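Local structure of oxidoreductase, NAD-binding/iron-sulfur cluster-binding protein (Nitratireductor pacificus pht-3B, 6ZXU) at residues A[419-432]-A[513-527]. The protein probably acts as a catabolic reductive dehalogenase, using bound cobalamin and two 4Fe-4S clusters to remove halogen from organic substrates. Sequence-based numbering, arbitrary orientation.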
ATOM      1  N   TYR A 419     -25.726  -0.642  -3.560  1.00 20.33           N
ATOM      2  CA  TYR A 419     -25.958  -1.241  -4.839  1.00 19.44           C
ATOM      3  C   TYR A 419     -25.355  -2.603  -5.099  1.00 22.56           C
ATOM      4  O   TYR A 419     -25.761  -3.262  -6.044  1.00 20.90           O
ATOM      5  CB  TYR A 419     -25.608  -0.225  -5.950  1.00 21.03           C
ATOM      6  CG  TYR A 419     -24.297   0.513  -5.714  1.00 19.53           C
ATOM      7  CD1 TYR A 419     -23.097  -0.119  -5.901  1.00 20.13           C
ATOM      8  CD2 TYR A 419     -24.300   1.837  -5.334  1.00 19.55           C
ATOM      9  CE1 TYR A 419     -21.879   0.544  -5.682  1.00 20.03           C
ATOM     10  CE2 TYR A 419     -23.141   2.519  -5.126  1.00 22.08           C
ATOM     11  CZ  TYR A 419     -21.904   1.852  -5.285  1.00 22.03           C
ATOM     12  OH  TYR A 419     -20.720   2.568  -5.144  1.00 19.89           O
ATOM     13  N   HIS A 420     -24.371  -3.086  -4.311  1.00 19.61           N
ATOM     14  CA  HIS A 420     -23.757  -4.344  -4.532  1.00 18.38           C
ATOM     15  C   HIS A 420     -23.844  -5.204  -3.259  1.00 19.21           C
ATOM     16  O   HIS A 420     -23.865  -4.710  -2.165  1.00 20.77           O
ATOM     17  CB  HIS A 420     -22.284  -4.225  -4.884  1.00 17.21           C
ATOM     18  CG  HIS A 420     -22.016  -3.642  -6.211  1.00 18.31           C
ATOM     19  ND1 HIS A 420     -20.985  -2.771  -6.442  1.00 18.13           N
ATOM     20  CD2 HIS A 420     -22.682  -3.751  -7.387  1.00 18.79           C
ATOM     21  CE1 HIS A 420     -21.023  -2.371  -7.705  1.00 18.60           C
ATOM     22  NE2 HIS A 420     -22.048  -2.958  -8.287  1.00 18.36           N
ATOM     23  N   ASP A 421     -23.783  -6.499  -3.453  1.00 18.53           N
ATOM     24  CA  ASP A 421     -23.930  -7.495  -2.385  1.00 20.34           C
ATOM     25  C   ASP A 421     -22.705  -7.840  -1.598  1.00 18.32           C
ATOM     26  O   ASP A 421     -22.819  -8.239  -0.477  1.00 16.88           O
ATOM     27  CB  ASP A 421     -24.429  -8.780  -3.035  1.00 22.55           C
ATOM     28  CG  ASP A 421     -25.937  -8.683  -3.523  1.00 31.39           C
ATOM     29  OD1 ASP A 421     -26.677  -7.832  -2.989  1.00 29.51           O
ATOM     30  OD2 ASP A 421     -26.304  -9.446  -4.481  1.00 33.20           O
ATOM     31  N   TYR A 422     -21.523  -7.772  -2.228  1.00 17.33           N
ATOM     32  CA  TYR A 422     -20.297  -8.233  -1.613  1.00 17.23           C
ATOM     33  C   TYR A 422     -19.206  -7.172  -1.666  1.00 16.58           C
ATOM     34  O   TYR A 422     -19.205  -6.327  -2.537  1.00 15.99           O
ATOM     35  CB  TYR A 422     -19.773  -9.494  -2.304  1.00 19.09           C
ATOM     36  CG  TYR A 422     -20.695 -10.664  -2.265  1.00 22.41           C
ATOM     37  CD1 TYR A 422     -20.799 -11.436  -1.104  1.00 26.10           C
ATOM     38  CD2 TYR A 422     -21.590 -10.912  -3.326  1.00 26.24           C
ATOM     39  CE1 TYR A 422     -21.693 -12.474  -1.013  1.00 28.53           C
ATOM     40  CE2 TYR A 422     -22.496 -11.943  -3.242  1.00 30.11           C
ATOM     41  CZ  TYR A 422     -22.527 -12.710  -2.106  1.00 28.32           C
ATOM     42  OH  TYR A 422     -23.381 -13.738  -2.000  1.00 33.72           O
ATOM     43  N   ALA A 423     -18.294  -7.247  -0.709  1.00 15.61           N
ATOM     44  CA  ALA A 423     -17.107  -6.370  -0.656  1.00 15.05           C
ATOM     45  C   ALA A 423     -15.894  -7.258  -0.680  1.00 14.49           C
ATOM     46  O   ALA A 423     -15.782  -8.208   0.114  1.00 13.76           O
ATOM     47  CB  ALA A 423     -17.091  -5.528   0.615  1.00 14.10           C
ATOM     48  N   VAL A 424     -15.039  -7.035  -1.654  1.00 13.89           N
ATOM     49  CA  VAL A 424     -13.722  -7.662  -1.707  1.00 14.45           C
ATOM     50  C   VAL A 424     -12.724  -6.625  -1.163  1.00 13.14           C
ATOM     51  O   VAL A 424     -12.643  -5.508  -1.624  1.00 13.80           O
ATOM     52  CB  VAL A 424     -13.331  -8.065  -3.113  1.00 14.40           C
ATOM     53  CG1 VAL A 424     -11.963  -8.790  -3.119  1.00 12.16           C
ATOM     54  CG2 VAL A 424     -14.434  -8.961  -3.666  1.00 15.74           C
ATOM     55  N   VAL A 425     -12.061  -7.005  -0.071  1.00 13.12           N
ATOM     56  CA  VAL A 425     -11.191  -6.131   0.671  1.00 13.44           C
ATOM     57  C   VAL A 425      -9.767  -6.650   0.501  1.00 14.78           C
ATOM     58  O   VAL A 425      -9.455  -7.828   0.736  1.00 14.17           O
ATOM     59  CB  VAL A 425     -11.530  -6.145   2.163  1.00 14.86           C
ATOM     60  CG1 VAL A 425     -10.753  -5.085   2.918  1.00 15.45           C
ATOM     61  CG2 VAL A 425     -13.011  -5.913   2.333  1.00 17.41           C
ATOM     62  N   MET A 426      -8.879  -5.732   0.140  1.00 14.54           N
ATOM     63  CA  MET A 426      -7.453  -6.070  -0.012  1.00 14.49           C
ATOM     64  C   MET A 426      -6.601  -5.114   0.760  1.00 13.97           C
ATOM     65  O   MET A 426      -6.929  -3.956   0.886  1.00 15.60           O
ATOM     66  CB  MET A 426      -7.071  -6.087  -1.437  1.00 15.95           C
ATOM     67  CG  MET A 426      -7.772  -7.214  -2.116  1.00 20.38           C
ATOM     68  SD  MET A 426      -7.639  -7.276  -3.897  1.00 22.01           S
ATOM     69  CE  MET A 426      -8.564  -5.772  -4.301  1.00 20.71           C
ATOM     70  N   LEU A 427      -5.566  -5.645   1.387  1.00 14.61           N
ATOM     71  CA  LEU A 427      -4.599  -4.857   2.150  1.00 14.12           C
ATOM     72  C   LEU A 427      -3.274  -4.794   1.370  1.00 12.96           C
ATOM     73  O   LEU A 427      -2.814  -5.800   0.868  1.00 15.37           O
ATOM     74  CB  LEU A 427      -4.399  -5.401   3.497  1.00 14.72           C
ATOM     75  CG  LEU A 427      -5.545  -5.596   4.476  1.00 16.07           C
ATOM     76  CD1 LEU A 427      -4.937  -6.099   5.833  1.00 16.44           C
ATOM     77  CD2 LEU A 427      -6.306  -4.321   4.713  1.00 16.73           C
ATOM     78  N   ILE A 428      -2.714  -3.621   1.316  1.00 13.02           N
ATOM     79  CA  ILE A 428      -1.390  -3.332   0.750  1.00 14.66           C
ATOM     80  C   ILE A 428      -0.507  -2.866   1.908  1.00 14.31           C
ATOM     81  O   ILE A 428      -0.845  -1.892   2.575  1.00 15.01           O
ATOM     82  CB  ILE A 428      -1.474  -2.262  -0.338  1.00 16.49           C
ATOM     83  CG1 ILE A 428      -2.511  -2.592  -1.412  1.00 17.99           C
ATOM     84  CG2 ILE A 428      -0.101  -2.050  -0.948  1.00 19.97           C
ATOM     85  CD1 ILE A 428      -2.128  -3.843  -2.180  1.00 18.82           C
ATOM     86  N   ASP A 429       0.593  -3.554   2.098  1.00 16.55           N
ATOM     87  CA  ASP A 429       1.586  -3.268   3.127  1.00 17.67           C
ATOM     88  C   ASP A 429       2.221  -1.908   2.788  1.00 18.77           C
ATOM     89  O   ASP A 429       2.683  -1.686   1.675  1.00 20.43           O
ATOM     90  CB  ASP A 429       2.633  -4.380   3.210  1.00 20.14           C
ATOM     91  CG  ASP A 429       3.575  -4.227   4.374  1.00 21.47           C
ATOM     92  OD1 ASP A 429       3.734  -3.070   4.920  1.00 20.36           O
ATOM     93  OD2 ASP A 429       4.243  -5.240   4.704  1.00 21.45           O
ATOM     94  N   GLN A 430       2.175  -0.972   3.727  1.00 16.27           N
ATOM     95  CA  GLN A 430       2.783   0.337   3.510  1.00 18.64           C
ATOM     96  C   GLN A 430       4.341   0.336   3.435  1.00 18.91           C
ATOM     97  O   GLN A 430       4.897   1.296   2.866  1.00 22.61           O
ATOM     98  CB  GLN A 430       2.375   1.347   4.536  1.00 19.67           C
ATOM     99  CG  GLN A 430       0.969   1.878   4.294  1.00 26.85           C
ATOM    100  CD  GLN A 430       0.746   3.277   4.901  1.00 28.75           C
ATOM    101  OE1 GLN A 430       1.592   4.151   4.824  1.00 26.47           O
ATOM    102  NE2 GLN A 430      -0.439   3.457   5.503  1.00 28.71           N
ATOM    103  N   GLY A 431       4.963  -0.687   3.976  1.00 19.58           N
ATOM    104  CA  GLY A 431       6.394  -0.871   3.842  1.00 20.59           C
ATOM    105  C   GLY A 431       7.151  -0.735   5.156  1.00 19.35           C
ATOM    106  O   GLY A 431       7.420   0.393   5.566  1.00 19.67           O
ATOM    107  N   TYR A 432       7.594  -1.855   5.721  1.00 17.02           N
ATOM    108  CA  TYR A 432       8.312  -1.849   6.963  1.00 18.83           C
ATOM    109  C   TYR A 432       9.639  -1.067   6.906  1.00 18.19           C
ATOM    110  O   TYR A 432       9.926  -0.248   7.788  1.00 16.23           O
ATOM    111  CB  TYR A 432       8.552  -3.271   7.494  1.00 19.14           C
ATOM    112  CG  TYR A 432       9.367  -3.276   8.798  1.00 20.50           C
ATOM    113  CD1 TYR A 432       8.811  -2.922   9.992  1.00 18.28           C
ATOM    114  CD2 TYR A 432      10.719  -3.559   8.789  1.00 22.80           C
ATOM    115  CE1 TYR A 432       9.519  -2.933  11.136  1.00 20.19           C
ATOM    116  CE2 TYR A 432      11.451  -3.502   9.933  1.00 22.84           C
ATOM    117  CZ  TYR A 432      10.839  -3.232  11.117  1.00 21.19           C
ATOM    118  OH  TYR A 432      11.614  -3.199  12.256  1.00 27.16           O
ATOM    119  N   ARG A 513       0.178  -1.591   9.572  1.00 15.39           N
ATOM    120  CA  ARG A 513       0.994  -1.049   8.492  1.00 15.76           C
ATOM    121  C   ARG A 513       0.360  -1.271   7.120  1.00 19.12           C
ATOM    122  O   ARG A 513       0.922  -1.866   6.268  1.00 25.85           O
ATOM    123  CB  ARG A 513       2.369  -1.693   8.586  1.00 17.51           C
ATOM    124  CG  ARG A 513       3.449  -0.954   7.947  1.00 21.35           C
ATOM    125  CD  ARG A 513       4.741  -1.702   8.019  1.00 17.41           C
ATOM    126  NE  ARG A 513       4.604  -3.043   7.518  1.00 18.17           N
ATOM    127  CZ  ARG A 513       4.814  -4.147   8.171  1.00 16.19           C
ATOM    128  NH1 ARG A 513       5.246  -4.135   9.401  1.00 16.31           N
ATOM    129  NH2 ARG A 513       4.677  -5.309   7.560  1.00 16.70           N
ATOM    130  N   SER A 514      -0.827  -0.821   6.906  1.00 18.94           N
ATOM    131  CA  SER A 514      -1.564  -1.190   5.687  1.00 23.81           C
ATOM    132  C   SER A 514      -2.469  -0.084   5.205  1.00 24.60           C
ATOM    133  O   SER A 514      -2.755   0.888   5.986  1.00 24.35           O
ATOM    134  CB  SER A 514      -2.460  -2.392   5.970  1.00 22.83           C
ATOM    135  OG  SER A 514      -3.555  -1.935   6.672  1.00 25.72           O
ATOM    136  N   LYS A 515      -2.724  -0.082   3.879  1.00 19.78           N
ATOM    137  CA  LYS A 515      -3.822   0.632   3.332  1.00 19.38           C
ATOM    138  C   LYS A 515      -4.714  -0.432   2.713  1.00 15.49           C
ATOM    139  O   LYS A 515      -4.251  -1.419   2.226  1.00 17.38           O
ATOM    140  CB  LYS A 515      -3.481   1.738   2.292  1.00 22.44           C
ATOM    141  CG  LYS A 515      -2.724   2.963   2.816  1.00 23.95           C
ATOM    142  CD  LYS A 515      -3.612   3.830   3.722  1.00 21.22           C
ATOM    143  CE  LYS A 515      -3.029   5.158   3.883  1.00 22.25           C
ATOM    144  NZ  LYS A 515      -3.993   6.068   4.580  1.00 23.61           N
ATOM    145  N   SER A 516      -6.017  -0.225   2.853  1.00 16.43           N
ATOM    146  CA  SER A 516      -6.991  -1.105   2.262  1.00 15.83           C
ATOM    147  C   SER A 516      -7.458  -0.460   0.969  1.00 13.90           C
ATOM    148  O   SER A 516      -7.461   0.736   0.797  1.00 12.65           O
ATOM    149  CB  SER A 516      -8.186  -1.317   3.191  1.00 14.72           C
ATOM    150  OG  SER A 516      -8.759  -0.078   3.530  1.00 12.62           O
ATOM    151  N   ILE A 517      -7.884  -1.325   0.068  1.00 16.57           N
ATOM    152  CA  ILE A 517      -8.745  -0.977  -1.062  1.00 15.80           C
ATOM    153  C   ILE A 517      -9.925  -1.958  -0.999  1.00 15.68           C
ATOM    154  O   ILE A 517      -9.786  -3.110  -0.602  1.00 14.58           O
ATOM    155  CB  ILE A 517      -7.935  -1.068  -2.390  1.00 17.39           C
ATOM    156  CG1 ILE A 517      -8.724  -0.578  -3.612  1.00 18.47           C
ATOM    157  CG2 ILE A 517      -7.455  -2.500  -2.644  1.00 16.59           C
ATOM    158  CD1 ILE A 517      -8.907   0.861  -3.717  1.00 19.09           C
ATOM    159  N   VAL A 518     -11.079  -1.477  -1.364  1.00 14.26           N
ATOM    160  CA  VAL A 518     -12.306  -2.256  -1.452  1.00 14.26           C
ATOM    161  C   VAL A 518     -12.890  -2.126  -2.850  1.00 13.75           C
ATOM    162  O   VAL A 518     -12.854  -1.066  -3.463  1.00 14.30           O
ATOM    163  CB  VAL A 518     -13.352  -1.799  -0.431  1.00 13.29           C
ATOM    164  CG1 VAL A 518     -14.594  -2.621  -0.553  1.00 13.17           C
ATOM    165  CG2 VAL A 518     -12.836  -1.892   0.961  1.00 13.41           C
ATOM    166  N   PHE A 519     -13.306  -3.254  -3.439  1.00 14.42           N
ATOM    167  CA  PHE A 519     -14.262  -3.167  -4.518  1.00 14.72           C
ATOM    168  C   PHE A 519     -15.465  -3.977  -4.179  1.00 14.34           C
ATOM    169  O   PHE A 519     -15.356  -5.061  -3.616  1.00 13.79           O
ATOM    170  CB  PHE A 519     -13.737  -3.523  -5.926  1.00 16.40           C
ATOM    171  CG  PHE A 519     -13.525  -4.953  -6.165  1.00 15.33           C
ATOM    172  CD1 PHE A 519     -12.272  -5.538  -5.909  1.00 17.39           C
ATOM    173  CD2 PHE A 519     -14.507  -5.718  -6.794  1.00 14.87           C
ATOM    174  CE1 PHE A 519     -12.052  -6.866  -6.176  1.00 18.87           C
ATOM    175  CE2 PHE A 519     -14.281  -7.069  -7.035  1.00 16.24           C
ATOM    176  CZ  PHE A 519     -13.071  -7.633  -6.721  1.00 18.96           C
ATOM    177  N   THR A 520     -16.621  -3.395  -4.488  1.00 13.90           N
ATOM    178  CA  THR A 520     -17.897  -4.083  -4.289  1.00 15.26           C
ATOM    179  C   THR A 520     -18.309  -4.780  -5.579  1.00 17.32           C
ATOM    180  O   THR A 520     -17.919  -4.360  -6.664  1.00 15.70           O
ATOM    181  CB  THR A 520     -18.957  -3.136  -3.795  1.00 13.18           C
ATOM    182  OG1 THR A 520     -19.061  -1.993  -4.648  1.00 15.57           O
ATOM    183  CG2 THR A 520     -18.581  -2.655  -2.347  1.00 17.20           C
ATOM    184  N   THR A 521     -19.082  -5.838  -5.442  1.00 17.64           N
ATOM    185  CA  THR A 521     -19.525  -6.606  -6.571  1.00 18.94           C
ATOM    186  C   THR A 521     -20.767  -7.405  -6.255  1.00 20.10           C
ATOM    187  O   THR A 521     -21.062  -7.696  -5.120  1.00 19.72           O
ATOM    188  CB  THR A 521     -18.397  -7.516  -7.093  1.00 19.41           C
ATOM    189  OG1 THR A 521     -18.770  -8.163  -8.329  1.00 19.53           O
ATOM    190  CG2 THR A 521     -17.907  -8.537  -6.100  1.00 18.44           C
ATOM    191  N   ASP A 522     -21.422  -7.889  -7.338  1.00 23.66           N
ATOM    192  CA  ASP A 522     -22.488  -8.909  -7.244  1.00 21.60           C
ATOM    193  C   ASP A 522     -22.041 -10.332  -7.511  1.00 22.12           C
ATOM    194  O   ASP A 522     -22.830 -11.264  -7.317  1.00 22.64           O
ATOM    195  CB  ASP A 522     -23.663  -8.535  -8.193  1.00 21.30           C
ATOM    196  CG  ASP A 522     -24.405  -7.306  -7.729  1.00 26.29           C
ATOM    197  OD1 ASP A 522     -24.512  -7.070  -6.449  1.00 23.11           O
ATOM    198  OD2 ASP A 522     -24.841  -6.556  -8.660  1.00 25.16           O
ATOM    199  N   LEU A 523     -20.776 -10.567  -7.877  1.00 19.42           N
ATOM    200  CA  LEU A 523     -20.310 -11.932  -8.042  1.00 18.72           C
ATOM    201  C   LEU A 523     -20.502 -12.757  -6.810  1.00 20.25           C
ATOM    202  O   LEU A 523     -20.018 -12.416  -5.748  1.00 21.29           O
ATOM    203  CB  LEU A 523     -18.852 -11.951  -8.418  1.00 21.03           C
ATOM    204  CG  LEU A 523     -18.241 -13.298  -8.639  1.00 24.06           C
ATOM    205  CD1 LEU A 523     -18.779 -13.882  -9.945  1.00 29.06           C
ATOM    206  CD2 LEU A 523     -16.716 -13.219  -8.676  1.00 28.34           C
ATOM    207  N   PRO A 524     -21.246 -13.869  -6.889  1.00 24.79           N
ATOM    208  CA  PRO A 524     -21.470 -14.701  -5.673  1.00 25.06           C
ATOM    209  C   PRO A 524     -20.218 -15.375  -5.163  1.00 23.56           C
ATOM    210  O   PRO A 524     -19.557 -16.084  -5.929  1.00 22.70           O
ATOM    211  CB  PRO A 524     -22.531 -15.772  -6.129  1.00 24.79           C
ATOM    212  CG  PRO A 524     -23.197 -15.105  -7.275  1.00 24.19           C
ATOM    213  CD  PRO A 524     -22.135 -14.275  -7.991  1.00 25.19           C
ATOM    214  N   MET A 525     -19.912 -15.130  -3.873  1.00 23.84           N
ATOM    215  CA  MET A 525     -18.686 -15.634  -3.261  1.00 23.91           C
ATOM    216  C   MET A 525     -18.980 -16.062  -1.849  1.00 21.07           C
ATOM    217  O   MET A 525     -19.750 -15.357  -1.203  1.00 22.76           O
ATOM    218  CB  MET A 525     -17.625 -14.523  -3.238  1.00 21.00           C
ATOM    219  CG  MET A 525     -17.182 -14.037  -4.577  1.00 22.38           C
ATOM    220  SD  MET A 525     -16.123 -12.559  -4.593  1.00 24.09           S
ATOM    221  CE  MET A 525     -17.268 -11.343  -3.961  1.00 19.95           C
ATOM    222  N   SER A 526     -18.342 -17.115  -1.385  1.00 18.89           N
ATOM    223  CA  SER A 526     -18.332 -17.412   0.041  1.00 21.73           C
ATOM    224  C   SER A 526     -17.565 -16.319   0.833  1.00 20.97           C
ATOM    225  O   SER A 526     -16.538 -15.802   0.372  1.00 25.35           O
ATOM    226  CB  SER A 526     -17.682 -18.734   0.325  1.00 23.26           C
ATOM    227  OG  SER A 526     -18.337 -19.720  -0.421  1.00 28.64           O
ATOM    228  N   VAL A 527     -18.103 -15.938   1.978  1.00 19.42           N
ATOM    229  CA  VAL A 527     -17.553 -14.845   2.777  1.00 18.90           C
ATOM    230  C   VAL A 527     -16.649 -15.403   3.822  1.00 18.64           C
ATOM    231  O   VAL A 527     -16.724 -16.595   4.166  1.00 20.33           O
ATOM    232  CB  VAL A 527     -18.660 -13.916   3.408  1.00 18.55           C
ATOM    233  CG1 VAL A 527     -19.503 -13.335   2.340  1.00 18.88           C
ATOM    234  CG2 VAL A 527     -19.454 -14.634   4.406  1.00 22.72           C
TER
HETATM  235  O   HOH W   1     -24.992 -11.529  -5.798  1.00 28.38           O
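Asp429 holds CG anti to its own nitrogen (chi1 -172°), and Arg513 bends at chi3 (53°), which brings carboxylate and guanidinium together in a side-on salt bridge. Arg513 NE meets OD1 of Asp429 at 2.7 Å on its syn side, within the guanidinium plane but somewhat out of the carboxylate plane, while NH2 of Arg513 reaches OD2 of Asp429 at 2.9 Å from above the carboxylate plane. OD1 also accepts from Gly431 N, an Asx turn just before the helix that follows, and Tyr432 CB lies over one guanidinium face. With an alanine at Arg513, the Asp429 carboxylate would probably lose its countercharge and, keeping only the Gly431 N bond of these three, be less firmly fixed in rotation. From there, strands 422-429 and 514-521 pair antiparallel at the centre of a four-stranded sheet; Met426 N to Ile517 O, 2.9 Å, is one of eight ladder bonds. Phe519 takes the crowded position (chi1 74°), laying its ring against Val424, whose CB sits 3.8 Å from the ring centroid. At the far end His420 ND1 and Thr520 OG1 share a nearly straight hydrogen bond of 2.7 Å in the imidazole plane. Arg513 directly precedes Ser514, Lys515 and Ser516, which bind cobalamin through OG, NZ and O, consistent with salt bridge and ladder positioning this pocket wall.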